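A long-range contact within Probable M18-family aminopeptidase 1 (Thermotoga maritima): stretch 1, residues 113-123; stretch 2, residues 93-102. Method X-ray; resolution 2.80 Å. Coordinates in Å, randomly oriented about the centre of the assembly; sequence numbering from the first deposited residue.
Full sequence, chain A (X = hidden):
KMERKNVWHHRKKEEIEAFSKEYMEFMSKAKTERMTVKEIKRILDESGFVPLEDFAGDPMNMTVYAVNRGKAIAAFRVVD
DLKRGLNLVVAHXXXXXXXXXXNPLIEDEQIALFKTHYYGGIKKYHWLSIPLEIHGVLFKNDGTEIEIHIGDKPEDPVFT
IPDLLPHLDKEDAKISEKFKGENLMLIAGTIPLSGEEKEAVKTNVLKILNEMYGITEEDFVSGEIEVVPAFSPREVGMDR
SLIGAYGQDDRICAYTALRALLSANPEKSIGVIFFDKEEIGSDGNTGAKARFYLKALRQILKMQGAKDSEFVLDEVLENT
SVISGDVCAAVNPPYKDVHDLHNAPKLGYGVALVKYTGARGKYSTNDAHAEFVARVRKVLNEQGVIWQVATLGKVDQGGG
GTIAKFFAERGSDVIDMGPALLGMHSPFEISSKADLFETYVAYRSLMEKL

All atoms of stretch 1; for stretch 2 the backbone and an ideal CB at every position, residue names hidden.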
ATOM      1  N   LEU A 113      37.848  -2.491 -18.276  1.00 21.77           N
ATOM      2  CA  LEU A 113      37.091  -3.358 -17.377  1.00 21.68           C
ATOM      3  C   LEU A 113      36.927  -4.797 -17.848  1.00 21.87           C
ATOM      4  O   LEU A 113      36.905  -5.074 -19.049  1.00 23.95           O
ATOM      5  CB  LEU A 113      35.695  -2.777 -17.173  1.00 10.38           C
ATOM      6  CG  LEU A 113      35.544  -1.433 -16.482  1.00 10.00           C
ATOM      7  CD1 LEU A 113      34.150  -0.898 -16.741  1.00 10.45           C
ATOM      8  CD2 LEU A 113      35.807  -1.598 -15.000  1.00  7.03           C
ATOM      9  N   PHE A 114      36.799  -5.711 -16.894  1.00 14.99           N
ATOM     10  CA  PHE A 114      36.572  -7.116 -17.215  1.00 15.03           C
ATOM     11  C   PHE A 114      35.175  -7.450 -16.725  1.00 15.51           C
ATOM     12  O   PHE A 114      34.923  -7.469 -15.516  1.00 16.72           O
ATOM     13  CB  PHE A 114      37.563  -8.042 -16.500  1.00 10.15           C
ATOM     14  CG  PHE A 114      38.941  -8.018 -17.072  1.00 10.15           C
ATOM     15  CD1 PHE A 114      40.028  -7.693 -16.272  1.00 10.15           C
ATOM     16  CD2 PHE A 114      39.157  -8.340 -18.404  1.00 10.15           C
ATOM     17  CE1 PHE A 114      41.313  -7.687 -16.790  1.00 10.15           C
ATOM     18  CE2 PHE A 114      40.438  -8.340 -18.935  1.00 10.15           C
ATOM     19  CZ  PHE A 114      41.522  -8.012 -18.124  1.00 10.16           C
ATOM     20  N   LYS A 115      34.262  -7.696 -17.654  1.00  9.91           N
ATOM     21  CA  LYS A 115      32.912  -8.057 -17.264  1.00 10.80           C
ATOM     22  C   LYS A 115      32.919  -9.529 -16.859  1.00 10.37           C
ATOM     23  O   LYS A 115      33.581 -10.356 -17.481  1.00 11.00           O
ATOM     24  CB  LYS A 115      31.929  -7.861 -18.424  1.00 18.64           C
ATOM     25  CG  LYS A 115      31.928  -6.482 -19.045  1.00 19.23           C
ATOM     26  CD  LYS A 115      30.709  -6.294 -19.936  1.00 20.39           C
ATOM     27  CE  LYS A 115      29.485  -5.829 -19.137  1.00 26.32           C
ATOM     28  NZ  LYS A 115      29.079  -6.733 -18.018  1.00 27.88           N
ATOM     29  N   THR A 116      32.197  -9.863 -15.806  1.00 14.50           N
ATOM     30  CA  THR A 116      32.143 -11.246 -15.395  1.00 14.50           C
ATOM     31  C   THR A 116      30.698 -11.683 -15.376  1.00 14.37           C
ATOM     32  O   THR A 116      29.792 -10.900 -15.651  1.00 14.51           O
ATOM     33  CB  THR A 116      32.709 -11.450 -13.994  1.00 10.69           C
ATOM     34  OG1 THR A 116      31.801 -10.901 -13.033  1.00 10.92           O
ATOM     35  CG2 THR A 116      34.052 -10.769 -13.863  1.00 10.86           C
ATOM     36  N   HIS A 117      30.505 -12.953 -15.052  1.00 13.30           N
ATOM     37  CA  HIS A 117      29.192 -13.558 -14.942  1.00 12.20           C
ATOM     38  C   HIS A 117      29.420 -14.509 -13.769  1.00 12.43           C
ATOM     39  O   HIS A 117      30.242 -15.416 -13.858  1.00 13.17           O
ATOM     40  CB  HIS A 117      28.868 -14.320 -16.218  1.00  7.37           C
ATOM     41  CG  HIS A 117      27.455 -14.794 -16.294  1.00  7.57           C
ATOM     42  ND1 HIS A 117      26.862 -15.524 -15.287  1.00  8.68           N
ATOM     43  CD2 HIS A 117      26.521 -14.667 -17.267  1.00  7.37           C
ATOM     44  CE1 HIS A 117      25.625 -15.829 -15.636  1.00  7.37           C
ATOM     45  NE2 HIS A 117      25.393 -15.323 -16.835  1.00  8.73           N
ATOM     46  N   TYR A 118      28.722 -14.288 -12.659  1.00  8.44           N
ATOM     47  CA  TYR A 118      28.926 -15.127 -11.488  1.00  8.44           C
ATOM     48  C   TYR A 118      28.499 -16.577 -11.655  1.00  8.44           C
ATOM     49  O   TYR A 118      27.566 -16.896 -12.393  1.00  8.47           O
ATOM     50  CB  TYR A 118      28.257 -14.499 -10.263  1.00  6.87           C
ATOM     51  CG  TYR A 118      26.759 -14.563 -10.242  1.00  7.32           C
ATOM     52  CD1 TYR A 118      26.096 -15.648  -9.665  1.00  8.69           C
ATOM     53  CD2 TYR A 118      25.994 -13.529 -10.767  1.00  6.75           C
ATOM     54  CE1 TYR A 118      24.701 -15.695  -9.612  1.00  7.54           C
ATOM     55  CE2 TYR A 118      24.604 -13.567 -10.718  1.00  6.75           C
ATOM     56  CZ  TYR A 118      23.965 -14.650 -10.139  1.00  6.75           C
ATOM     57  OH  TYR A 118      22.595 -14.678 -10.086  1.00  6.88           O
ATOM     58  N   TYR A 119      29.221 -17.451 -10.959  1.00 14.11           N
ATOM     59  CA  TYR A 119      28.992 -18.887 -10.999  1.00 14.11           C
ATOM     60  C   TYR A 119      28.542 -19.395  -9.636  1.00 15.21           C
ATOM     61  O   TYR A 119      29.198 -19.141  -8.623  1.00 16.93           O
ATOM     62  CB  TYR A 119      30.288 -19.581 -11.396  1.00 10.12           C
ATOM     63  CG  TYR A 119      30.248 -21.080 -11.305  1.00 10.12           C
ATOM     64  CD1 TYR A 119      29.755 -21.849 -12.351  1.00 10.12           C
ATOM     65  CD2 TYR A 119      30.719 -21.736 -10.173  1.00 10.96           C
ATOM     66  CE1 TYR A 119      29.738 -23.230 -12.273  1.00 10.12           C
ATOM     67  CE2 TYR A 119      30.703 -23.117 -10.083  1.00 10.12           C
ATOM     68  CZ  TYR A 119      30.217 -23.858 -11.137  1.00 10.12           C
ATOM     69  OH  TYR A 119      30.240 -25.232 -11.064  1.00 12.62           O
ATOM     70  N   GLY A 120      27.431 -20.118  -9.607  1.00 10.11           N
ATOM     71  CA  GLY A 120      26.946 -20.641  -8.342  1.00 10.64           C
ATOM     72  C   GLY A 120      26.231 -19.629  -7.457  1.00 10.93           C
ATOM     73  O   GLY A 120      25.945 -18.500  -7.877  1.00 11.77           O
ATOM     74  N   GLY A 121      25.960 -20.034  -6.219  1.00  9.91           N
ATOM     75  CA  GLY A 121      25.260 -19.175  -5.286  1.00  8.29           C
ATOM     76  C   GLY A 121      26.067 -18.200  -4.448  1.00  8.22           C
ATOM     77  O   GLY A 121      26.034 -18.272  -3.224  1.00  8.41           O
ATOM     78  N   ILE A 122      26.783 -17.285  -5.093  1.00 15.23           N
ATOM     79  CA  ILE A 122      27.559 -16.270  -4.375  1.00 15.46           C
ATOM     80  C   ILE A 122      26.540 -15.293  -3.783  1.00 15.77           C
ATOM     81  O   ILE A 122      25.422 -15.206  -4.287  1.00 15.53           O
ATOM     82  CB  ILE A 122      28.461 -15.454  -5.335  1.00  6.10           C
ATOM     83  CG1 ILE A 122      27.586 -14.590  -6.255  1.00  5.97           C
ATOM     84  CG2 ILE A 122      29.331 -16.382  -6.157  1.00  6.42           C
ATOM     85  CD1 ILE A 122      28.348 -13.625  -7.129  1.00  6.05           C
ATOM     86  N   LYS A 123      26.897 -14.559  -2.733  1.00 38.00           N
ATOM     87  CA  LYS A 123      25.940 -13.602  -2.195  1.00 38.74           C
ATOM     88  C   LYS A 123      25.944 -12.320  -3.008  1.00 39.44           C
ATOM     89  O   LYS A 123      24.922 -11.635  -3.100  1.00 41.60           O
ATOM     90  CB  LYS A 123      26.196 -13.294  -0.723  1.00 13.07           C
ATOM     91  CG  LYS A 123      25.354 -14.171   0.192  1.00 12.21           C
ATOM     92  CD  LYS A 123      25.143 -13.536   1.545  1.00 10.44           C
ATOM     93  CE  LYS A 123      24.129 -14.319   2.340  1.00 10.44           C
ATOM     94  NZ  LYS A 123      23.845 -13.660   3.630  1.00 10.44           N
ATOM     95  N   UNK A  93      34.743 -30.273  -6.468  1.00  9.30           N
ATOM     96  CA  UNK A  93      35.849 -29.349  -6.346  1.00  9.26           C
ATOM     97  C   UNK A  93      35.596 -27.993  -6.987  1.00  9.42           C
ATOM     98  O   UNK A  93      36.510 -27.176  -7.092  1.00  9.34           O
ATOM     99  CB  UNK A  93      37.101 -29.975  -6.963  1.00  9.26           C
ATOM    100  N   UNK A  94      34.364 -27.742  -7.414  1.00  8.51           N
ATOM    101  CA  UNK A  94      34.046 -26.438  -7.983  1.00 10.22           C
ATOM    102  C   UNK A  94      33.485 -25.592  -6.834  1.00 11.43           C
ATOM    103  O   UNK A  94      32.886 -26.132  -5.901  1.00 11.75           O
ATOM    104  CB  UNK A  94      33.058 -26.549  -9.146  1.00 10.22           C
ATOM    105  N   UNK A  95      33.689 -24.279  -6.887  1.00 19.64           N
ATOM    106  CA  UNK A  95      33.199 -23.387  -5.838  1.00 20.36           C
ATOM    107  C   UNK A  95      32.642 -22.095  -6.408  1.00 20.08           C
ATOM    108  O   UNK A  95      33.074 -21.643  -7.467  1.00 19.98           O
ATOM    109  CB  UNK A  95      34.319 -23.072  -4.845  1.00 20.36           C
ATOM    110  N   UNK A  96      31.663 -21.484  -5.719  1.00 14.40           N
ATOM    111  CA  UNK A  96      31.126 -20.232  -6.256  1.00 14.05           C
ATOM    112  C   UNK A  96      32.286 -19.294  -6.610  1.00 13.80           C
ATOM    113  O   UNK A  96      33.293 -19.222  -5.894  1.00 13.52           O
ATOM    114  CB  UNK A  96      30.180 -19.569  -5.253  1.00 14.05           C
ATOM    115  N   UNK A  97      32.147 -18.595  -7.729  1.00 21.20           N
ATOM    116  CA  UNK A  97      33.188 -17.691  -8.200  1.00 20.87           C
ATOM    117  C   UNK A  97      32.589 -16.702  -9.190  1.00 21.59           C
ATOM    118  O   UNK A  97      31.374 -16.494  -9.231  1.00 21.15           O
ATOM    119  CB  UNK A  97      34.340 -18.468  -8.840  1.00 20.87           C
ATOM    120  N   UNK A  98      33.466 -16.095  -9.983  1.00 22.85           N
ATOM    121  CA  UNK A  98      33.065 -15.163 -11.028  1.00 23.10           C
ATOM    122  C   UNK A  98      33.832 -15.608 -12.272  1.00 23.04           C
ATOM    123  O   UNK A  98      35.020 -15.914 -12.187  1.00 23.21           O
ATOM    124  CB  UNK A  98      33.355 -13.708 -10.655  1.00 23.10           C
ATOM    125  N   UNK A  99      33.153 -15.668 -13.415  1.00 13.50           N
ATOM    126  CA  UNK A  99      33.797 -16.066 -14.664  1.00 12.84           C
ATOM    127  C   UNK A  99      33.864 -14.894 -15.628  1.00 12.84           C
ATOM    128  O   UNK A  99      32.890 -14.167 -15.781  1.00 13.79           O
ATOM    129  CB  UNK A  99      33.051 -17.237 -15.307  1.00 12.84           C
ATOM    130  N   UNK A 100      35.010 -14.708 -16.271  1.00  6.96           N
ATOM    131  CA  UNK A 100      35.158 -13.656 -17.270  1.00  6.76           C
ATOM    132  C   UNK A 100      34.166 -14.029 -18.382  1.00  6.91           C
ATOM    133  O   UNK A 100      34.049 -15.203 -18.734  1.00  5.23           O
ATOM    134  CB  UNK A 100      36.595 -13.537 -17.783  1.00  6.76           C
ATOM    135  N   UNK A 101      33.447 -13.056 -18.931  1.00  5.86           N
ATOM    136  CA  UNK A 101      32.530 -13.359 -20.029  1.00  5.86           C
ATOM    137  C   UNK A 101      33.381 -13.642 -21.262  1.00  5.86           C
ATOM    138  O   UNK A 101      34.586 -13.413 -21.248  1.00  5.86           O
ATOM    139  CB  UNK A 101      31.546 -12.214 -20.279  1.00  5.86           C
ATOM    140  N   UNK A 102      32.770 -14.148 -22.344  1.00 21.90           N
ATOM    141  CA  UNK A 102      33.561 -14.429 -23.550  1.00 22.60           C
ATOM    142  C   UNK A 102      34.337 -13.197 -24.045  1.00 24.11           C
ATOM    143  O   UNK A 102      35.510 -13.300 -24.408  1.00 25.00           O
ATOM    144  CB  UNK A 102      32.643 -14.938 -24.663  1.00 22.60           C
TER

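Strand 113-119 pairs antiparallel with the strand at 97-101.

Position 93 has no atom of stretch 1 within 5.5 Å of its ideal CB. It is Ile-93, which makes no contact.

At position 94 CA-to-CB points toward stretch 1, and the ideal CB lies 3.7 Å from Tyr-119 OH. A short polar side chain would suit, above all one with an acceptor for the hydroxyl. The residue is Asp-94. Tyr-119 OH donates a hydrogen bond to Asp-94 OD1, at 2.5 Å, near the plane of the tyrosine ring.

Position 95 points away, so stretch 1 leaves the choice open. It is Ser-95. Its contribution comes from the backbone: Ser-95 O sits 3.6 Å from Tyr-119 CD2, at the ring edge.

Position 96 has phi -49° and psi 140°, which proline tolerates well. Its CB points sideways, close to Ile-122 CG2 and Tyr-119 O, so a compact apolar residue fits. Pro-96 is found. Its CB packs 3.6 Å from Ile-122 CG2, and its CA makes a CA-H...O contact with Tyr-119 O at 3.2 Å.

Position 97 is a hydrogen-bonded pair with Tyr-119. Its N donates to Tyr-119 O (3.1 Å), and its O accepts from Tyr-119 N (2.9 Å). Both CBs lie on the same face as that of His-117, and the tyrosine ring offers a broad flat surface. An aromatic, a long aliphatic or a cation could use it. Arg-97 lays its guanidinium flat on the ring, with Arg-97 CZ 3.5 Å from the ring centroid and the planes at 11°.

Position 98 is the non-hydrogen-bonded partner of Tyr-118, with both CBs on one face. Tyr-118 CB and the Ile-122 side chain offer an apolar surface, suiting leucine, isoleucine or methionine. Leu-98 places CD2 3.5 Å from Tyr-118 CB and 3.9 Å from Ile-122 CD1.

Position 99 pairs with His-117: its N donates to His-117 O (3.0 Å), and its O accepts from His-117 N (2.8 Å). CB shares the face of Tyr-119 and position 97. Several polar residues would fit, and with arginine at 97 an acid is attractive. Asp-99 forms a salt bridge, its OD1 2.7 Å from Arg-97 NH1, tying down the arginine that stacks on Tyr-119.

Position 100 faces Thr-116 across a non-hydrogen-bonded pair. CA-to-CB points away, so a small side chain would not turn back, but a large one could reach Phe-114. Phe-100 does so. The two rings form an offset stack, centroids 4.5 Å apart and planes at 23°.

At position 101 N donates to Lys-115 O (3.1 Å). CB points sideways, 3.9 Å from Lys-115 O, and a long flexible chain could run past His-117. An acid might seem apt near Lys-115. Instead Lys-101 passes His-117, its CG 4.2 Å from His-117 CB. Lys-101 NZ lies 3.8 Å from Lys-115 NZ; both amines are hydrogen-bonded elsewhere in the structure.

Position 102 points away, where the chain turns a corner. It is Pro-102, without contact.

Stretch 2, residues 93-102: IDSPRLDFKP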
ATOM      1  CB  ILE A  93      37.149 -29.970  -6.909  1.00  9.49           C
ATOM      2  CG1 ILE A  93      36.926 -30.480  -8.330  1.00  9.49           C
ATOM      3  CG2 ILE A  93      37.603 -31.111  -6.018  1.00  9.49           C
ATOM      4  CD1 ILE A  93      38.161 -31.084  -8.948  1.00  9.58           C
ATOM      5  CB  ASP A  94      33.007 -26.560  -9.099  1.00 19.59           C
ATOM      6  CG  ASP A  94      31.687 -27.112  -8.610  1.00 22.87           C
ATOM      7  OD1 ASP A  94      30.637 -26.526  -8.957  1.00 25.20           O
ATOM      8  OD2 ASP A  94      31.698 -28.132  -7.882  1.00 28.56           O
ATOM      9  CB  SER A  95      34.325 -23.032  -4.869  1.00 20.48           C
ATOM     10  OG  SER A  95      34.681 -24.138  -4.071  1.00 23.20           O
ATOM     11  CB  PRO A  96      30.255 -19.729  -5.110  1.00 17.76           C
ATOM     12  CG  PRO A  96      29.667 -21.013  -4.582  1.00 17.20           C
ATOM     13  CD  PRO A  96      30.885 -21.931  -4.545  1.00 17.65           C
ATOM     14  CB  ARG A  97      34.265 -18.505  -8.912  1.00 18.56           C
ATOM     15  CG  ARG A  97      33.689 -19.410 -10.009  1.00 19.39           C
ATOM     16  CD  ARG A  97      34.753 -20.293 -10.628  1.00 20.03           C
ATOM     17  NE  ARG A  97      34.288 -21.661 -10.874  1.00 19.12           N
ATOM     18  CZ  ARG A  97      33.602 -22.052 -11.946  1.00 23.40           C
ATOM     19  NH1 ARG A  97      33.288 -21.183 -12.899  1.00 21.86           N
ATOM     20  NH2 ARG A  97      33.231 -23.321 -12.064  1.00 27.94           N
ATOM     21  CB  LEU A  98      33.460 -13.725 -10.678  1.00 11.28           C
ATOM     22  CG  LEU A  98      32.882 -13.052  -9.430  1.00 11.10           C
ATOM     23  CD1 LEU A  98      33.486 -11.654  -9.299  1.00 10.08           C
ATOM     24  CD2 LEU A  98      31.366 -12.974  -9.518  1.00 10.08           C
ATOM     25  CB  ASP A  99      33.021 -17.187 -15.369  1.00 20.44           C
ATOM     26  CG  ASP A  99      33.053 -18.510 -14.623  1.00 20.90           C
ATOM     27  OD1 ASP A  99      33.990 -18.746 -13.826  1.00 19.05           O
ATOM     28  OD2 ASP A  99      32.134 -19.331 -14.861  1.00 19.19           O
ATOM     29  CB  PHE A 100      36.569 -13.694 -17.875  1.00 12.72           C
ATOM     30  CG  PHE A 100      37.588 -12.835 -17.169  1.00 12.14           C
ATOM     31  CD1 PHE A 100      37.455 -12.504 -15.826  1.00 10.08           C
ATOM     32  CD2 PHE A 100      38.720 -12.397 -17.855  1.00 10.57           C
ATOM     33  CE1 PHE A 100      38.432 -11.753 -15.180  1.00 10.08           C
ATOM     34  CE2 PHE A 100      39.696 -11.652 -17.219  1.00 10.08           C
ATOM     35  CZ  PHE A 100      39.552 -11.328 -15.878  1.00 10.08           C
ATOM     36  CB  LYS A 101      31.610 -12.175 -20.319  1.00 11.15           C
ATOM     37  CG  LYS A 101      30.430 -12.047 -19.379  1.00 11.02           C
ATOM     38  CD  LYS A 101      29.449 -11.013 -19.895  1.00  9.57           C
ATOM     39  CE  LYS A 101      28.221 -10.924 -19.010  1.00  9.57           C
ATOM     40  NZ  LYS A 101      27.344  -9.799 -19.435  1.00  9.57           N
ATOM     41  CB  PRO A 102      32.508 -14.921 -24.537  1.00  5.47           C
ATOM     42  CG  PRO A 102      31.541 -15.639 -23.636  1.00  5.34           C
ATOM     43  CD  PRO A 102      31.395 -14.659 -22.491  1.00  5.34           C
TER
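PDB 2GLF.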